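Local structure of alpha-L-rhamnosidase (Aspergillus terreus, 6GSZ) at residues A[788-793]-A[812-817]. The protein probably hydrolyses terminal non-reducing alpha-L-rhamnose residues from alpha-L-rhamnosides, as a calcium-containing glycoside hydrolase. Sequence-based numbering, arbitrary orientation. Where two conformers were deposited one is given.
Sequences INIEVV and ASTKWW. With CA (calcium ion), chain M.
Val792 lays CG1 over one face of the Trp816 indole, a CH-pi contact 3.5 Å from the centroid of the five-membered ring and 18° off its normal. CG1, anti to the backbone N (chi1 169°), comes closest to NE1, 3.3 Å away, while CG2 approaches Trp816 CD1 at 3.7 Å. The indole N-H is spent elsewhere, on the carbonyl of Ile775, which probably helps hold the ring with this face to the valine. Beside this tight end, Ile790 and Thr814 slide past each other methyl against methyl, CG2 to CG2 at 3.6 Å; the threonine hydroxyl turns to the carbonyl of Gly776. Packing slackens at Ile788, where CD1 stands 4.1 Å from Ala812 CB. These pairs join two sheets of the C-terminal beta domain face to face: residues 788-792 and 812-816 run in nearly the same direction, 15° apart, and every second side chain points inward and meets its opposite number. On the other side of 788-793, Glu791 reaches a hydrated calcium ion with an extended chain, both carboxylate oxygens at 2.4 Å and five waters completing the shell. In one of its two conformers Asn789 ND2 donates to the anti lone pair of Glu791 OE1, which lies nearly in the asparagine's amide plane; this probably helps orient the carboxylate. The contact between the sheets is therefore apolar: Thr814 and Trp816 direct their polar atoms to main-chain carbonyls, and the charged Glu791 and Lys815 both point away.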
ATOM      1  N   ILE A 788     -22.516  -8.617  -5.450  1.00 13.15           N
ATOM      2  CA  ILE A 788     -21.955  -7.564  -6.248  1.00 13.81           C
ATOM      3  C   ILE A 788     -23.071  -6.669  -6.786  1.00 13.99           C
ATOM      4  O   ILE A 788     -24.092  -7.188  -7.270  1.00 16.21           O
ATOM      5  CB  ILE A 788     -21.120  -8.156  -7.398  1.00 13.85           C
ATOM      6  CG1 ILE A 788     -20.127  -9.175  -6.836  1.00 15.29           C
ATOM      7  CG2 ILE A 788     -20.448  -7.062  -8.214  1.00 15.78           C
ATOM      8  CD1 ILE A 788     -19.298  -9.887  -7.874  1.00 17.58           C
ATOM      9  N   ASN A 789     -22.891  -5.348  -6.757  1.00 13.71           N
ATOM     10  CA  ASN A 789     -23.819  -4.424  -7.470  0.60 14.48           C
ATOM     11  C   ASN A 789     -23.126  -4.052  -8.786  1.00 14.51           C
ATOM     12  O   ASN A 789     -21.912  -3.769  -8.791  1.00 15.48           O
ATOM     13  CB  ASN A 789     -24.234  -3.255  -6.554  0.60 17.02           C
ATOM     14  CG  ASN A 789     -25.432  -2.445  -7.026  0.60 18.49           C
ATOM     15  OD1 ASN A 789     -26.581  -2.930  -7.013  0.60 23.16           O
ATOM     16  ND2 ASN A 789     -25.205  -1.176  -7.381  0.60 20.58           N
ATOM     17  N   ILE A 790     -23.891  -4.109  -9.875  1.00 13.63           N
ATOM     18  CA  ILE A 790     -23.419  -3.779 -11.196  1.00 14.34           C
ATOM     19  C   ILE A 790     -24.329  -2.695 -11.754  1.00 14.42           C
ATOM     20  O   ILE A 790     -25.440  -3.012 -12.260  1.00 14.83           O
ATOM     21  CB  ILE A 790     -23.318  -4.999 -12.123  1.00 14.75           C
ATOM     22  CG1 ILE A 790     -22.469  -6.079 -11.457  1.00 15.57           C
ATOM     23  CG2 ILE A 790     -22.750  -4.555 -13.458  1.00 16.63           C
ATOM     24  CD1 ILE A 790     -22.207  -7.298 -12.291  1.00 17.57           C
ATOM     25  N   GLU A 791     -23.926  -1.441 -11.581  1.00 14.38           N
ATOM     26  CA  GLU A 791     -24.789  -0.276 -11.817  1.00 14.25           C
ATOM     27  C   GLU A 791     -23.955   0.756 -12.591  1.00 15.16           C
ATOM     28  O   GLU A 791     -23.505   1.744 -12.032  1.00 15.32           O
ATOM     29  CB  GLU A 791     -25.365   0.233 -10.476  1.00 16.43           C
ATOM     30  CG  GLU A 791     -26.354   1.399 -10.564  1.00 18.65           C
ATOM     31  CD  GLU A 791     -27.014   1.797  -9.240  1.00 25.23           C
ATOM     32  OE1 GLU A 791     -26.797   1.135  -8.222  1.00 32.90           O
ATOM     33  OE2 GLU A 791     -27.726   2.798  -9.173  1.00 33.16           O
ATOM     34  N   VAL A 792     -23.763   0.481 -13.890  1.00 13.42           N
ATOM     35  CA  VAL A 792     -23.092   1.369 -14.779  1.00 14.85           C
ATOM     36  C   VAL A 792     -23.942   2.615 -15.032  1.00 15.11           C
ATOM     37  O   VAL A 792     -25.117   2.488 -15.388  1.00 16.50           O
ATOM     38  CB  VAL A 792     -22.757   0.701 -16.121  1.00 16.48           C
ATOM     39  CG1 VAL A 792     -22.281   1.744 -17.135  1.00 17.79           C
ATOM     40  CG2 VAL A 792     -21.784  -0.447 -15.940  1.00 17.46           C
ATOM     41  N   VAL A 793     -23.361   3.801 -14.891  1.00 15.20           N
ATOM     42  CA  VAL A 793     -24.020   5.060 -15.218  1.00 15.22           C
ATOM     43  C   VAL A 793     -23.249   5.732 -16.344  1.00 17.05           C
ATOM     44  O   VAL A 793     -22.255   6.410 -16.091  1.00 17.66           O
ATOM     45  CB  VAL A 793     -24.178   5.980 -13.993  1.00 17.65           C
ATOM     46  CG1 VAL A 793     -24.989   7.225 -14.342  1.00 21.62           C
ATOM     47  CG2 VAL A 793     -24.823   5.256 -12.819  1.00 19.97           C
ATOM     48  N   ALA A 812     -14.681 -10.490 -11.641  1.00 13.44           N
ATOM     49  CA  ALA A 812     -15.881  -9.758 -12.007  1.00 13.65           C
ATOM     50  C   ALA A 812     -15.506  -8.720 -13.058  1.00 14.18           C
ATOM     51  O   ALA A 812     -14.403  -8.172 -13.014  1.00 14.58           O
ATOM     52  CB  ALA A 812     -16.501  -9.071 -10.817  1.00 13.28           C
ATOM     53  N   SER A 813     -16.385  -8.421 -14.004  1.00 13.53           N
ATOM     54  CA  SER A 813     -16.026  -7.398 -14.985  1.00 13.86           C
ATOM     55  C   SER A 813     -17.269  -6.807 -15.604  1.00 12.78           C
ATOM     56  O   SER A 813     -18.325  -7.473 -15.674  1.00 14.47           O
ATOM     57  CB  SER A 813     -15.115  -7.924 -16.073  1.00 15.06           C
ATOM     58  OG  SER A 813     -15.756  -8.867 -16.911  1.00 17.21           O
ATOM     59  N   THR A 814     -17.102  -5.597 -16.140  1.00 12.74           N
ATOM     60  CA  THR A 814     -18.088  -4.984 -17.016  1.00 13.94           C
ATOM     61  C   THR A 814     -17.376  -4.501 -18.280  1.00 14.45           C
ATOM     62  O   THR A 814     -16.268  -3.980 -18.254  1.00 14.69           O
ATOM     63  CB  THR A 814     -18.815  -3.817 -16.337  1.00 15.40           C
ATOM     64  OG1 THR A 814     -17.842  -2.837 -15.947  1.00 15.11           O
ATOM     65  CG2 THR A 814     -19.594  -4.287 -15.134  1.00 15.69           C
ATOM     66  N   LYS A 815     -18.041  -4.679 -19.408  1.00 15.69           N
ATOM     67  CA  LYS A 815     -17.666  -4.065 -20.663  0.50 15.75           C
ATOM     68  C   LYS A 815     -18.964  -3.526 -21.260  1.00 15.97           C
ATOM     69  O   LYS A 815     -19.885  -4.295 -21.502  1.00 17.39           O
ATOM     70  CB  LYS A 815     -17.012  -5.058 -21.630  0.50 18.47           C
ATOM     71  CG  LYS A 815     -16.587  -4.485 -22.981  0.50 24.36           C
ATOM     72  CD  LYS A 815     -16.083  -5.535 -23.980  0.50 29.32           C
ATOM     73  CE  LYS A 815     -17.090  -6.635 -24.251  0.50 35.09           C
ATOM     74  NZ  LYS A 815     -16.604  -7.641 -25.229  0.50 40.66           N
ATOM     75  N   TRP A 816     -19.044  -2.216 -21.428  1.00 15.04           N
ATOM     76  CA  TRP A 816     -20.247  -1.622 -22.005  1.00 15.31           C
ATOM     77  C   TRP A 816     -19.884  -0.680 -23.140  1.00 16.02           C
ATOM     78  O   TRP A 816     -18.770  -0.174 -23.228  1.00 16.43           O
ATOM     79  CB  TRP A 816     -21.117  -0.924 -20.956  1.00 15.98           C
ATOM     80  CG  TRP A 816     -20.478   0.211 -20.227  1.00 14.67           C
ATOM     81  CD1 TRP A 816     -19.811   0.154 -19.032  1.00 15.78           C
ATOM     82  CD2 TRP A 816     -20.455   1.589 -20.638  1.00 15.83           C
ATOM     83  NE1 TRP A 816     -19.390   1.406 -18.678  1.00 16.60           N
ATOM     84  CE2 TRP A 816     -19.767   2.310 -19.635  1.00 16.37           C
ATOM     85  CE3 TRP A 816     -20.974   2.296 -21.731  1.00 18.37           C
ATOM     86  CZ2 TRP A 816     -19.612   3.691 -19.687  1.00 17.23           C
ATOM     87  CZ3 TRP A 816     -20.806   3.666 -21.790  1.00 17.48           C
ATOM     88  CH2 TRP A 816     -20.113   4.349 -20.784  1.00 18.88           C
ATOM     89  N   TRP A 817     -20.850  -0.468 -24.030  1.00 16.69           N
ATOM     90  CA  TRP A 817     -20.653   0.444 -25.115  1.00 17.87           C
ATOM     91  C   TRP A 817     -22.008   0.981 -25.554  1.00 17.48           C
ATOM     92  O   TRP A 817     -23.067   0.378 -25.253  1.00 19.63           O
ATOM     93  CB  TRP A 817     -19.868  -0.210 -26.270  1.00 18.88           C
ATOM     94  CG  TRP A 817     -20.543  -1.354 -26.975  1.00 20.27           C
ATOM     95  CD1 TRP A 817     -21.203  -1.315 -28.177  1.00 23.31           C
ATOM     96  CD2 TRP A 817     -20.604  -2.722 -26.545  1.00 21.33           C
ATOM     97  NE1 TRP A 817     -21.693  -2.554 -28.505  1.00 24.61           N
ATOM     98  CE2 TRP A 817     -21.320  -3.444 -27.534  1.00 21.84           C
ATOM     99  CE3 TRP A 817     -20.129  -3.416 -25.428  1.00 22.00           C
ATOM    100  CZ2 TRP A 817     -21.569  -4.810 -27.421  1.00 25.25           C
ATOM    101  CZ3 TRP A 817     -20.387  -4.763 -25.311  1.00 25.33           C
ATOM    102  CH2 TRP A 817     -21.104  -5.449 -26.293  1.00 26.97           C
TER
HETATM  103 CA    CA M 931     -27.710   2.761  -6.746  1.00 40.81          CA
HETATM  104  O   HOH W   1     -25.474   1.956  -5.483  1.00 58.06           O
HETATM  105  O   HOH W   2     -27.375   0.386  -5.667  1.00 72.26           O
HETATM  106  O   HOH W   3     -29.601   0.914  -6.979  1.00 50.27           O
HETATM  107  O   HOH W   4     -29.696   3.608  -7.640  0.50 36.49           O
HETATM  108  O   HOH W   5     -28.314   5.017  -6.434  1.00 60.06           O